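PDB 7D0I: autophagy-related protein 9 from Schizosaccharomyces pombe, which scrambles phospholipids between the two membrane leaflets as a homotrimer and supplies membrane to the growing autophagosome. Local coordinates for residues I361-L366 with P618-F623. The protein carries 1 engineered substitution. Sequence-based numbering, arbitrary orientation.
Sequences IELPLL and PVLLFF
A small apolar contact joins an irregular loop assigned to the cytoplasmic side, residues 361-366, to the last turns of helix 603-624, which is probably intramembrane, and it illustrates how a loop can be seated on a helix through a few methyl groups. About 232 Å² is buried, counting both partners, and the largest share belongs to Leu620. This side chain has CG anti to its carbonyl carbon (chi1 -67°); with CD1 anti to CA (chi2 179°), the other branch, CD2, is turned to the loop. That one methyl meets main chain as well as side chain: CD2 of Leu620 lies 4.0 Å from the carbonyl carbon C of Ile361 and equally near O of Glu362, while Leu363 brings its own CD2 to 4.1 Å from CD2 of Leu620. The two leucines have the same rotamer, cross at about a right angle and meet through one methyl branch each. Ile361 gives mainly its backbone, since its side chain leads off toward Leu460.

At the preceding residue of the helix, Val619 meets Pro364 in the second point of contact. Val619 holds CG1 anti to its backbone N (chi1 164°), and this methyl rests on two carbons of the proline ring, 3.6 Å from CD of Pro364 and 3.9 Å from CG of the same ring. Val619 and Pro364 cross obliquely, nearer the surface than the buried leucine pair. Both helix residues of the contact lie where the helix leads into a wider pi-type turn at 620-623.

Beyond the pair, Ile370 touches both Leu363 and Leu620, and Thr375 of helix 373-382 adds to the surroundings of Leu620. Pro618, Leu621 and Phe622 pack instead on helix 412-425, which places the end of helix 603-624 between that helix and the 361-366 loop.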
loop_
_atom_site.group_PDB
_atom_site.type_symbol
_atom_site.label_atom_id
_atom_site.label_comp_id
_atom_site.label_asym_id
_atom_site.label_seq_id
_atom_site.Cartn_x
_atom_site.Cartn_y
_atom_site.Cartn_z
ATOM N N ILE A 361 45.440 13.983 1.165
ATOM C CA ILE A 361 45.838 13.514 2.482
ATOM C C ILE A 361 46.534 12.160 2.398
ATOM O O ILE A 361 46.549 11.414 3.370
ATOM C CB ILE A 361 44.644 13.461 3.445
ATOM C CG1 ILE A 361 43.522 12.627 2.841
ATOM C CG2 ILE A 361 44.162 14.853 3.774
ATOM C CD1 ILE A 361 42.358 12.458 3.746
ATOM N N GLU A 362 47.103 11.830 1.248
ATOM C CA GLU A 362 47.781 10.559 1.056
ATOM C C GLU A 362 49.270 10.741 1.302
ATOM O O GLU A 362 49.895 11.629 0.718
ATOM C CB GLU A 362 47.537 10.025 -0.351
ATOM C CG GLU A 362 48.070 8.633 -0.571
ATOM C CD GLU A 362 47.412 7.948 -1.739
ATOM O OE1 GLU A 362 46.759 8.643 -2.544
ATOM O OE2 GLU A 362 47.538 6.711 -1.849
ATOM N N LEU A 363 49.829 9.908 2.167
ATOM C CA LEU A 363 51.230 10.046 2.515
ATOM C C LEU A 363 52.105 9.793 1.290
ATOM O O LEU A 363 51.782 8.931 0.467
ATOM C CB LEU A 363 51.599 9.084 3.638
ATOM C CG LEU A 363 50.925 9.416 4.964
ATOM C CD1 LEU A 363 51.175 8.321 5.968
ATOM C CD2 LEU A 363 51.441 10.741 5.475
ATOM N N PRO A 364 53.203 10.531 1.135
ATOM C CA PRO A 364 54.016 10.371 -0.079
ATOM C C PRO A 364 54.651 8.999 -0.211
ATOM O O PRO A 364 54.722 8.458 -1.323
ATOM C CB PRO A 364 55.074 11.473 0.069
ATOM C CG PRO A 364 54.462 12.469 0.993
ATOM C CD PRO A 364 53.653 11.665 1.955
ATOM N N LEU A 365 55.113 8.411 0.890
ATOM C CA LEU A 365 55.826 7.142 0.836
ATOM C C LEU A 365 54.962 5.962 1.265
ATOM O O LEU A 365 54.874 4.966 0.544
ATOM C CB LEU A 365 57.087 7.210 1.704
ATOM C CG LEU A 365 58.050 6.037 1.546
ATOM C CD1 LEU A 365 58.569 5.984 0.122
ATOM C CD2 LEU A 365 59.197 6.136 2.534
ATOM N N LEU A 366 54.322 6.057 2.430
ATOM C CA LEU A 366 53.515 4.952 2.928
ATOM C C LEU A 366 52.303 4.676 2.048
ATOM O O LEU A 366 51.760 3.569 2.101
ATOM C CB LEU A 366 53.075 5.247 4.362
ATOM C CG LEU A 366 52.978 4.079 5.340
ATOM C CD1 LEU A 366 53.208 4.581 6.751
ATOM C CD2 LEU A 366 51.632 3.391 5.239
ATOM N N PRO A 618 53.027 16.732 9.835
ATOM C CA PRO A 618 53.957 17.704 9.246
ATOM C C PRO A 618 54.440 17.316 7.865
ATOM O O PRO A 618 54.709 18.200 7.045
ATOM C CB PRO A 618 55.100 17.743 10.263
ATOM C CG PRO A 618 54.427 17.495 11.536
ATOM C CD PRO A 618 53.394 16.453 11.235
ATOM N N VAL A 619 54.542 16.020 7.571
ATOM C CA VAL A 619 54.876 15.598 6.212
ATOM C C VAL A 619 53.836 16.118 5.230
ATOM O O VAL A 619 54.171 16.657 4.168
ATOM C CB VAL A 619 55.003 14.067 6.142
ATOM C CG1 VAL A 619 54.965 13.607 4.706
ATOM C CG2 VAL A 619 56.286 13.626 6.803
ATOM N N LEU A 620 52.557 15.981 5.581
ATOM C CA LEU A 620 51.497 16.528 4.743
ATOM C C LEU A 620 51.606 18.041 4.642
ATOM O O LEU A 620 51.630 18.601 3.542
ATOM C CB LEU A 620 50.132 16.131 5.300
ATOM C CG LEU A 620 49.744 14.659 5.265
ATOM C CD1 LEU A 620 48.384 14.479 5.881
ATOM C CD2 LEU A 620 49.742 14.151 3.852
ATOM N N LEU A 621 51.684 18.719 5.783
ATOM C CA LEU A 621 51.704 20.176 5.786
ATOM C C LEU A 621 52.930 20.757 5.108
ATOM O O LEU A 621 52.942 21.955 4.821
ATOM C CB LEU A 621 51.621 20.694 7.219
ATOM C CG LEU A 621 50.304 20.423 7.935
ATOM C CD1 LEU A 621 50.491 20.538 9.423
ATOM C CD2 LEU A 621 49.256 21.397 7.468
ATOM N N PHE A 622 53.962 19.955 4.858
ATOM C CA PHE A 622 55.144 20.448 4.168
ATOM C C PHE A 622 55.209 20.045 2.706
ATOM O O PHE A 622 55.755 20.802 1.897
ATOM C CB PHE A 622 56.413 19.951 4.860
ATOM C CG PHE A 622 56.776 20.721 6.089
ATOM C CD1 PHE A 622 56.625 22.089 6.133
ATOM C CD2 PHE A 622 57.275 20.073 7.200
ATOM C CE1 PHE A 622 56.960 22.796 7.264
ATOM C CE2 PHE A 622 57.611 20.776 8.331
ATOM C CZ PHE A 622 57.454 22.139 8.363
ATOM N N PHE A 623 54.679 18.889 2.333
ATOM C CA PHE A 623 54.947 18.381 0.994
ATOM C C PHE A 623 53.708 18.165 0.146
ATOM O O PHE A 623 53.738 18.458 -1.050
ATOM C CB PHE A 623 55.742 17.077 1.090
ATOM C CG PHE A 623 57.013 17.213 1.876
ATOM C CD1 PHE A 623 57.119 16.676 3.145
ATOM C CD2 PHE A 623 58.093 17.902 1.355
ATOM C CE1 PHE A 623 58.282 16.807 3.869
ATOM C CE2 PHE A 623 59.256 18.037 2.076
ATOM C CZ PHE A 623 59.350 17.491 3.334
#